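Local coordinates for protein alkaline phosphatase (Antarctic bacterium, PDB 2W5V) that probably hydrolyses phosphate monoesters as a zinc- and magnesium-dependent alkaline phosphatase of a cold-adapted bacterium, at residues Gly94-Asn99 / Tyr358-Ile363; Thr125-Thr130 / Phe250-Gly255; Leu163-Gly168 / Ile239-Lys244. The protein carries 1 engineered substitution. All blocks are in the same frame, centred on the assembly; numbering follows the deposited sequence.

Contact 1. Residues Gly94-Asn99 / Tyr358-Ile363; sequences GIKTYN and YENNEI
Gly-94 and Asn-361 bring the two backbones nearest, with their CA atoms 4.5 Å apart, where the chain leaving helix 86-93 passes the type I beta turn from Glu-359 to Glu-362 that links strand 356-359 to helix 362-371. Gly-94 leaves the helix with a positive phi, a geometry in which a CB would be jammed against the preceding carbonyl O. Gly-94 CA makes a CA-H...O contact of 3.5 Å with Asn-361 O. In Asn-361, CG sits between the backbone N and the carbonyl carbon (chi1 63°), and CB rests against Gly-94 C. Asn-361 ND2 donates a fairly straight bond of 3.1 Å to Gly-94 O. The donor stands above the peptide carbonyl plane, while the acceptor lies close to the plane of the amide. His-365 NE2 bonds to the same oxygen, so two side chains hold it. Lys-96 is bent at chi2 (-81°), which places CD, and then runs on extended, crossing the side chains of Asn-361 and Glu-359 at about a right angle. Lys-96 CE passes 3.7 Å from Asn-361 OD1. At the tip, Lys-96 NZ bonds to Asn-360 OD1 at 2.9 Å and forms a salt bridge with Glu-359 OE1 at 2.8 Å, meeting both groups from above their planes; Ser-75 O also bonds to it. An alanine in place of Lys-96 would probably leave the Glu-359 carboxylate without this charged mate and Asn-360 OD1 without this donor. The Asn-360 side chain lies about 10 Å from a bound zinc ion. A salt bridge and hydrogen bonds, more than apolar packing, join the end of strand 356-359 and the turn after it to the loop that follows helix 86-93.

Contact 2. Residues Thr125-Thr130 / Phe250-Gly255; sequences TGVVAT and FIMSEG. With MG (magnesium ion), chain I.
Glu-254 OE1 takes a hydrogen bond of 2.8 Å from the O of a water and another from Ser-256 OG, with the methyl of Ala-129 beside it, Ala-129 CB to Glu-254 OE1 3.8 Å. The glutamate sits near the end of one of two parallel neighbours in the large central sheet of the alkaline phosphatase fold, with the segment axes only 5° from parallel. Its second carboxylate oxygen, OE2, binds the magnesium ion at 2.1 Å. That same water is also a magnesium ligand, so the carboxylate holds the ion once directly and once through the water; Asp-43, Thr-137 and two further waters complete six ligands. CG of Glu-254 is anti to the backbone N (chi1 -178°) and the chain is extended beyond CG, which lets OE2 reach the ion. Bonds of 2.9 to 3.0 Å alternate between the strands: Gly-126 N to Phe-250 O, Met-252 N to Gly-126 O, Val-128 N to Met-252 O, and Glu-254 N to Val-128 O. On the same face as Glu-254, Met-252 bends twice beyond CG and presents CE to Val-127 CG1 at 3.9 Å, while Phe-250 packs on helix 114-120. Helix 230-242 covers the other face, touching Val-128 and Ile-251. Gly-126 pairs with Ile-251; a CB there would point to this face, close to Ile-251 CG1. There Ser-253 OG is hydrogen-bonded to Thr-235 OG1 of the helix and also lies 3.7 Å from Val-128 CB.

Contact 3. Residues Leu163-Gly168 / Ile239-Lys244; sequences LDFFAG and IQFLSK
Phe-165 and Phe-241 meet obliquely, their ring planes at 42° and their centroids 5.9 Å apart. The closest approach is between Phe-165 CD1 and Phe-241 CD2, at 3.9 Å. CG is anti to the backbone N in both (chi1 -178° for Phe-165, -179° for Phe-241), and CB of each points toward the other segment. Phe-165 CD1 also lies near CG and CB of Phe-241, and thus meets the root of that side chain as well as its ring. Farther along the Phe-241 ring, CE2 comes to 3.6 Å from the backbone carbonyl O of Asp-164, again obliquely. Leu-242, the next residue of the helix, adds a single methyl: CD2 touches Asp-164 CB at 3.7 Å and Phe-165 CB at 4.0 Å, so one branch spans two consecutive residues. These contacts set the last turn of helix 230-242 against the beginning of strand 165-169, as part of the helical layer that packs on the central sheet of the alpha/beta fold. Leu-242 also touches Ile-251 and Phe-249 of strand 249-255 and Lys-124 of strand 124-129, while Phe-241 reaches Ile-205 and Phe-165 lies on Met-211 of strand 210-214. Asp-164 plays two parts. Its CB joins the apolar packing, but its buried carboxylate has other partners: OD1 forms a salt bridge with Arg-209, and OD2 accepts from Thr-125 N on the neighbouring strand. Such pairing probably favours the charged form. At the helix end, where Ser-243 is the first residue to leave helical angles, Ser-243 OG donates to Ile-239 O at 2.7 Å, adding to the weak bond that its own N makes to that carbonyl.

Contacts 2 and 3 are buried and adjoin, their centres about 9 Å apart: strands 124-129 and 165-169 are neighbours in the sheet, and helix 230-242, which supplies residues 239-242, precedes strand 249-255 in the chain. Contact 1 is partly buried at the far side of the same sheet, its centre about 19 Å from that of contact 2 and about 26 Å from that of contact 3. Their chemistry follows place: charged and amide groups at the edge strand and the turn after it, backbone bonding with a metal ligand in the middle, and apolar helix-to-strand packing in contact 3. Along the sequence contact 3 lies within the loop closed by contact 2, and contact 2 within that closed by contact 1.

Contact 1. Residues Gly94-Asn99 / Tyr358-Ile363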
loop_
_atom_site.group_PDB
_atom_site.type_symbol
_atom_site.label_atom_id
_atom_site.label_comp_id
_atom_site.label_asym_id
_atom_site.label_seq_id
_atom_site.Cartn_x
_atom_site.Cartn_y
_atom_site.Cartn_z
ATOM N N GLY B 94 -21.461 -4.227 5.522
ATOM C CA GLY B 94 -20.641 -5.199 6.225
ATOM C C GLY B 94 -20.709 -6.628 5.714
ATOM O O GLY B 94 -20.353 -7.567 6.432
ATOM N N ILE B 95 -21.154 -6.800 4.473
ATOM C CA ILE B 95 -21.198 -8.121 3.856
ATOM C C ILE B 95 -20.485 -8.127 2.508
ATOM O O ILE B 95 -20.437 -7.105 1.825
ATOM C CB ILE B 95 -22.643 -8.567 3.611
ATOM C CG1 ILE B 95 -23.351 -7.538 2.723
ATOM C CG2 ILE B 95 -23.371 -8.748 4.936
ATOM C CD1 ILE B 95 -24.493 -8.104 1.968
ATOM N N LYS B 96 -19.929 -9.280 2.140
ATOM C CA LYS B 96 -19.481 -9.513 0.776
ATOM C C LYS B 96 -20.722 -9.796 -0.064
ATOM O O LYS B 96 -21.577 -10.592 0.328
ATOM C CB LYS B 96 -18.566 -10.735 0.712
ATOM C CG LYS B 96 -17.252 -10.592 1.464
ATOM C CD LYS B 96 -16.223 -9.825 0.637
ATOM C CE LYS B 96 -14.809 -10.064 1.155
ATOM N NZ LYS B 96 -13.826 -9.112 0.524
ATOM N N THR B 97 -20.817 -9.159 -1.221
ATOM C CA THR B 97 -21.969 -9.353 -2.095
ATOM C C THR B 97 -21.517 -9.334 -3.550
ATOM O O THR B 97 -20.322 -9.168 -3.820
ATOM C CB THR B 97 -23.070 -8.304 -1.809
ATOM O OG1 THR B 97 -24.253 -8.633 -2.550
ATOM C CG2 THR B 97 -22.604 -6.889 -2.166
ATOM N N TYR B 98 -22.456 -9.523 -4.480
ATOM C CA TYR B 98 -22.131 -9.690 -5.896
ATOM C C TYR B 98 -21.890 -8.346 -6.589
ATOM O O TYR B 98 -22.503 -7.349 -6.219
ATOM C CB TYR B 98 -23.226 -10.505 -6.617
ATOM C CG TYR B 98 -24.636 -9.895 -6.597
ATOM C CD1 TYR B 98 -25.014 -8.946 -7.538
ATOM C CD2 TYR B 98 -25.581 -10.288 -5.653
ATOM C CE1 TYR B 98 -26.276 -8.388 -7.535
ATOM C CE2 TYR B 98 -26.859 -9.735 -5.644
ATOM C CZ TYR B 98 -27.200 -8.785 -6.592
ATOM O OH TYR B 98 -28.463 -8.219 -6.609
ATOM N N ASN B 99 -20.986 -8.305 -7.570
ATOM C CA ASN B 99 -20.794 -7.063 -8.328
ATOM C C ASN B 99 -22.132 -6.559 -8.853
ATOM O O ASN B 99 -22.913 -7.335 -9.410
ATOM C CB ASN B 99 -19.807 -7.233 -9.494
ATOM C CG ASN B 99 -18.352 -7.332 -9.025
ATOM O OD1 ASN B 99 -18.065 -7.233 -7.828
ATOM N ND2 ASN B 99 -17.430 -7.519 -9.975
ATOM N N TYR B 358 -7.249 -6.971 6.472
ATOM C CA TYR B 358 -8.573 -7.576 6.657
ATOM C C TYR B 358 -9.445 -7.446 5.409
ATOM O O TYR B 358 -9.072 -6.781 4.426
ATOM C CB TYR B 358 -9.275 -6.974 7.887
ATOM C CG TYR B 358 -9.163 -5.461 7.981
ATOM C CD1 TYR B 358 -10.149 -4.634 7.450
ATOM C CD2 TYR B 358 -8.063 -4.861 8.592
ATOM C CE1 TYR B 358 -10.046 -3.245 7.521
ATOM C CE2 TYR B 358 -7.951 -3.469 8.669
ATOM C CZ TYR B 358 -8.948 -2.668 8.137
ATOM O OH TYR B 358 -8.848 -1.288 8.204
ATOM N N GLU B 359 -10.608 -8.091 5.438
ATOM C CA GLU B 359 -11.523 -8.013 4.305
ATOM C C GLU B 359 -12.190 -6.646 4.292
ATOM O O GLU B 359 -12.444 -6.073 5.352
ATOM C CB GLU B 359 -12.575 -9.121 4.383
ATOM C CG GLU B 359 -11.982 -10.527 4.336
ATOM C CD GLU B 359 -11.485 -10.922 2.951
ATOM O OE1 GLU B 359 -11.687 -10.148 1.989
ATOM O OE2 GLU B 359 -10.898 -12.019 2.825
ATOM N N ASN B 360 -12.453 -6.115 3.096
ATOM C CA ASN B 360 -13.152 -4.831 2.969
ATOM C C ASN B 360 -14.424 -4.705 3.812
ATOM O O ASN B 360 -14.697 -3.635 4.361
ATOM C CB ASN B 360 -13.430 -4.450 1.499
ATOM C CG ASN B 360 -14.333 -5.445 0.768
ATOM O OD1 ASN B 360 -14.693 -6.502 1.289
ATOM N ND2 ASN B 360 -14.695 -5.100 -0.463
ATOM N N ASN B 361 -15.201 -5.778 3.935
ATOM C CA ASN B 361 -16.462 -5.640 4.668
ATOM C C ASN B 361 -16.265 -5.422 6.161
ATOM O O ASN B 361 -17.191 -5.011 6.855
ATOM C CB ASN B 361 -17.432 -6.792 4.405
ATOM C CG ASN B 361 -16.895 -8.129 4.858
ATOM O OD1 ASN B 361 -15.882 -8.604 4.354
ATOM N ND2 ASN B 361 -17.593 -8.763 5.801
ATOM N N GLU B 362 -15.059 -5.681 6.659
ATOM C CA GLU B 362 -14.787 -5.465 8.083
ATOM C C GLU B 362 -14.734 -3.984 8.440
ATOM O O GLU B 362 -14.811 -3.624 9.611
ATOM C CB GLU B 362 -13.503 -6.175 8.529
ATOM C CG GLU B 362 -13.582 -7.694 8.438
ATOM C CD GLU B 362 -14.606 -8.293 9.391
ATOM O OE1 GLU B 362 -14.995 -7.610 10.359
ATOM O OE2 GLU B 362 -15.017 -9.453 9.171
ATOM N N ILE B 363 -14.580 -3.124 7.439
ATOM C CA ILE B 363 -14.657 -1.683 7.681
ATOM C C ILE B 363 -15.958 -1.367 8.418
ATOM O O ILE B 363 -15.961 -0.603 9.388
ATOM C CB ILE B 363 -14.630 -0.869 6.375
ATOM C CG1 ILE B 363 -13.214 -0.843 5.772
ATOM C CG2 ILE B 363 -15.138 0.551 6.621
ATOM C CD1 ILE B 363 -12.203 -0.034 6.572
#

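Contact 2. Residues Thr125-Thr130 / Phe250-Gly255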
loop_
_atom_site.group_PDB
_atom_site.type_symbol
_atom_site.label_atom_id
_atom_site.label_comp_id
_atom_site.label_asym_id
_atom_site.label_seq_id
_atom_site.Cartn_x
_atom_site.Cartn_y
_atom_site.Cartn_z
ATOM N N THR B 125 -26.900 12.003 9.529
ATOM C CA THR B 125 -26.144 11.342 8.463
ATOM C C THR B 125 -26.062 12.164 7.179
ATOM O O THR B 125 -26.992 12.890 6.827
ATOM C CB THR B 125 -26.756 9.967 8.124
ATOM O OG1 THR B 125 -28.133 10.133 7.756
ATOM C CG2 THR B 125 -26.668 9.030 9.320
ATOM N N GLY B 126 -24.943 12.049 6.474
ATOM C CA GLY B 126 -24.781 12.767 5.226
ATOM C C GLY B 126 -23.944 12.029 4.196
ATOM O O GLY B 126 -23.080 11.216 4.535
ATOM N N VAL B 127 -24.194 12.334 2.927
ATOM C CA VAL B 127 -23.479 11.714 1.825
ATOM C C VAL B 127 -23.120 12.756 0.765
ATOM O O VAL B 127 -23.990 13.486 0.275
ATOM C CB VAL B 127 -24.319 10.598 1.201
ATOM C CG1 VAL B 127 -23.696 10.121 -0.086
ATOM C CG2 VAL B 127 -24.467 9.446 2.187
ATOM N N VAL B 128 -21.838 12.831 0.424
ATOM C CA VAL B 128 -21.349 13.772 -0.580
ATOM C C VAL B 128 -20.613 13.002 -1.671
ATOM O O VAL B 128 -19.927 12.015 -1.372
ATOM C CB VAL B 128 -20.402 14.819 0.058
ATOM C CG1 VAL B 128 -19.731 15.664 -1.010
ATOM C CG2 VAL B 128 -21.170 15.693 1.039
ATOM N N ALA B 129 -20.755 13.434 -2.927
ATOM C CA ALA B 129 -20.118 12.745 -4.052
ATOM C C ALA B 129 -19.892 13.679 -5.240
ATOM O O ALA B 129 -20.639 14.633 -5.416
ATOM C CB ALA B 129 -20.967 11.568 -4.484
ATOM N N THR B 130 -18.883 13.391 -6.065
ATOM C CA THR B 130 -18.648 14.185 -7.275
ATOM C C THR B 130 -19.277 13.538 -8.505
ATOM O O THR B 130 -19.302 14.124 -9.586
ATOM C CB THR B 130 -17.151 14.467 -7.537
ATOM O OG1 THR B 130 -16.445 13.228 -7.673
ATOM C CG2 THR B 130 -16.551 15.266 -6.395
ATOM N N PHE B 250 -22.508 11.007 11.124
ATOM C CA PHE B 250 -21.755 10.148 10.236
ATOM C C PHE B 250 -21.818 10.754 8.832
ATOM O O PHE B 250 -22.894 11.116 8.365
ATOM C CB PHE B 250 -22.357 8.736 10.214
ATOM C CG PHE B 250 -21.769 7.861 9.149
ATOM C CD1 PHE B 250 -20.628 7.110 9.400
ATOM C CD2 PHE B 250 -22.329 7.823 7.885
ATOM C CE1 PHE B 250 -20.071 6.324 8.416
ATOM C CE2 PHE B 250 -21.786 7.038 6.890
ATOM C CZ PHE B 250 -20.649 6.284 7.153
ATOM N N ILE B 251 -20.670 10.873 8.170
ATOM C CA ILE B 251 -20.607 11.390 6.797
ATOM C C ILE B 251 -19.765 10.461 5.938
ATOM O O ILE B 251 -18.719 9.984 6.383
ATOM C CB ILE B 251 -19.952 12.800 6.760
ATOM C CG1 ILE B 251 -20.836 13.825 7.460
ATOM C CG2 ILE B 251 -19.661 13.245 5.332
ATOM C CD1 ILE B 251 -20.096 15.115 7.823
ATOM N N MET B 252 -20.228 10.185 4.723
ATOM C CA MET B 252 -19.398 9.558 3.697
ATOM C C MET B 252 -19.253 10.577 2.570
ATOM O O MET B 252 -20.253 11.033 2.021
ATOM C CB MET B 252 -20.043 8.277 3.154
ATOM C CG MET B 252 -19.120 7.450 2.243
ATOM S SD MET B 252 -18.865 8.122 0.575
ATOM C CE MET B 252 -20.519 7.908 -0.109
ATOM N N SER B 253 -18.015 10.954 2.263
ATOM C CA SER B 253 -17.709 11.819 1.121
ATOM C C SER B 253 -16.838 11.067 0.116
ATOM O O SER B 253 -15.851 10.429 0.491
ATOM C CB SER B 253 -16.965 13.080 1.568
ATOM O OG SER B 253 -17.748 13.825 2.481
ATOM N N GLU B 254 -17.186 11.161 -1.162
ATOM C CA GLU B 254 -16.485 10.383 -2.169
ATOM C C GLU B 254 -15.789 11.256 -3.198
ATOM O O GLU B 254 -16.407 12.148 -3.781
ATOM C CB GLU B 254 -17.448 9.443 -2.892
ATOM C CG GLU B 254 -16.739 8.574 -3.913
ATOM C CD GLU B 254 -17.667 7.970 -4.937
ATOM O OE1 GLU B 254 -18.792 8.479 -5.113
ATOM O OE2 GLU B 254 -17.255 6.989 -5.580
ATOM N N GLY B 255 -14.500 10.997 -3.413
ATOM C CA GLY B 255 -13.809 11.502 -4.587
ATOM C C GLY B 255 -14.122 10.542 -5.723
ATOM O O GLY B 255 -13.365 9.608 -5.998
HETATM MG MG MG I . -17.871 5.612 -7.040
HETATM O O HOH W 1 -19.818 6.815 -7.092
HETATM O O HOH W 2 -16.943 6.640 -8.746
HETATM O O HOH W 3 -18.918 4.229 -8.560
#

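Contact 3. Residues Leu163-Gly168 / Ile239-Lys244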
loop_
_atom_site.group_PDB
_atom_site.type_symbol
_atom_site.label_atom_id
_atom_site.label_comp_id
_atom_site.label_asym_id
_atom_site.label_seq_id
_atom_site.Cartn_x
_atom_site.Cartn_y
_atom_site.Cartn_z
ATOM N N LEU B 163 -31.242 9.737 5.447
ATOM C CA LEU B 163 -30.267 10.804 5.224
ATOM C C LEU B 163 -30.789 12.172 5.642
ATOM O O LEU B 163 -31.945 12.513 5.380
ATOM C CB LEU B 163 -29.865 10.858 3.754
ATOM C CG LEU B 163 -28.803 9.870 3.301
ATOM C CD1 LEU B 163 -28.453 10.149 1.850
ATOM C CD2 LEU B 163 -27.582 9.991 4.198
ATOM N N ASP B 164 -29.925 12.956 6.276
ATOM C CA ASP B 164 -30.266 14.310 6.687
ATOM C C ASP B 164 -29.654 15.339 5.746
ATOM O O ASP B 164 -30.125 16.473 5.661
ATOM C CB ASP B 164 -29.755 14.556 8.103
ATOM C CG ASP B 164 -30.363 13.592 9.113
ATOM O OD1 ASP B 164 -31.575 13.714 9.423
ATOM O OD2 ASP B 164 -29.623 12.711 9.598
ATOM N N PHE B 165 -28.601 14.934 5.042
ATOM C CA PHE B 165 -27.860 15.839 4.167
ATOM C C PHE B 165 -27.295 15.084 2.964
ATOM O O PHE B 165 -26.821 13.961 3.104
ATOM C CB PHE B 165 -26.707 16.470 4.957
ATOM C CG PHE B 165 -25.887 17.470 4.175
ATOM C CD1 PHE B 165 -26.120 18.832 4.305
ATOM C CD2 PHE B 165 -24.868 17.048 3.333
ATOM C CE1 PHE B 165 -25.354 19.757 3.599
ATOM C CE2 PHE B 165 -24.098 17.967 2.620
ATOM C CZ PHE B 165 -24.341 19.320 2.754
ATOM N N PHE B 166 -27.324 15.698 1.787
ATOM C CA PHE B 166 -26.555 15.149 0.671
ATOM C C PHE B 166 -26.169 16.237 -0.315
ATOM O O PHE B 166 -26.797 17.296 -0.363
ATOM C CB PHE B 166 -27.296 13.994 -0.029
ATOM C CG PHE B 166 -28.523 14.424 -0.800
ATOM C CD1 PHE B 166 -28.414 14.893 -2.102
ATOM C CD2 PHE B 166 -29.781 14.345 -0.224
ATOM C CE1 PHE B 166 -29.542 15.286 -2.816
ATOM C CE2 PHE B 166 -30.911 14.733 -0.930
ATOM C CZ PHE B 166 -30.789 15.204 -2.230
ATOM N N ALA B 167 -25.121 15.973 -1.087
ATOM C CA ALA B 167 -24.675 16.898 -2.120
ATOM C C ALA B 167 -23.984 16.122 -3.226
ATOM O O ALA B 167 -23.077 15.325 -2.967
ATOM C CB ALA B 167 -23.731 17.934 -1.532
ATOM N N GLY B 168 -24.423 16.345 -4.459
ATOM C CA GLY B 168 -23.818 15.687 -5.600
ATOM C C GLY B 168 -24.468 16.108 -6.897
ATOM O O GLY B 168 -25.196 17.100 -6.935
ATOM N N ILE B 239 -20.507 18.772 7.679
ATOM C CA ILE B 239 -20.069 18.744 9.067
ATOM C C ILE B 239 -20.812 19.769 9.932
ATOM O O ILE B 239 -21.312 19.439 11.010
ATOM C CB ILE B 239 -18.561 18.972 9.177
ATOM C CG1 ILE B 239 -17.817 17.733 8.673
ATOM C CG2 ILE B 239 -18.193 19.274 10.619
ATOM C CD1 ILE B 239 -16.312 17.956 8.481
ATOM N N GLN B 240 -20.892 21.006 9.459
ATOM C CA GLN B 240 -21.574 22.051 10.218
ATOM C C GLN B 240 -23.058 21.765 10.342
ATOM O O GLN B 240 -23.647 21.954 11.404
ATOM C CB GLN B 240 -21.378 23.416 9.566
ATOM C CG GLN B 240 -19.935 23.800 9.350
ATOM C CD GLN B 240 -19.810 25.174 8.737
ATOM O OE1 GLN B 240 -20.014 26.188 9.412
ATOM N NE2 GLN B 240 -19.484 25.221 7.448
ATOM N N PHE B 241 -23.673 21.313 9.256
ATOM C CA PHE B 241 -25.113 21.095 9.278
ATOM C C PHE B 241 -25.477 19.938 10.196
ATOM O O PHE B 241 -26.451 20.013 10.946
ATOM C CB PHE B 241 -25.653 20.814 7.880
ATOM C CG PHE B 241 -27.143 20.602 7.847
ATOM C CD1 PHE B 241 -28.007 21.687 7.847
ATOM C CD2 PHE B 241 -27.678 19.324 7.815
ATOM C CE1 PHE B 241 -29.378 21.507 7.821
ATOM C CE2 PHE B 241 -29.056 19.132 7.786
ATOM C CZ PHE B 241 -29.906 20.226 7.790
ATOM N N LEU B 242 -24.695 18.864 10.123
ATOM C CA LEU B 242 -25.023 17.648 10.855
ATOM C C LEU B 242 -24.677 17.741 12.337
ATOM O O LEU B 242 -25.185 16.963 13.141
ATOM C CB LEU B 242 -24.351 16.429 10.213
ATOM C CG LEU B 242 -24.899 16.108 8.819
ATOM C CD1 LEU B 242 -24.102 14.983 8.182
ATOM C CD2 LEU B 242 -26.392 15.770 8.887
ATOM N N SER B 243 -23.819 18.691 12.701
ATOM C CA SER B 243 -23.435 18.833 14.098
ATOM C C SER B 243 -24.263 19.890 14.823
ATOM O O SER B 243 -23.985 20.217 15.973
ATOM C CB SER B 243 -21.930 19.101 14.249
ATOM O OG SER B 243 -21.527 20.251 13.534
ATOM N N LYS B 244 -25.278 20.418 14.146
ATOM C CA LYS B 244 -26.250 21.294 14.796
ATOM C C LYS B 244 -26.736 20.667 16.095
ATOM O O LYS B 244 -26.912 19.448 16.178
ATOM C CB LYS B 244 -27.466 21.512 13.895
ATOM C CG LYS B 244 -27.304 22.593 12.856
ATOM C CD LYS B 244 -28.362 22.448 11.767
ATOM C CE LYS B 244 -29.765 22.366 12.345
ATOM N NZ LYS B 244 -30.784 22.193 11.271
#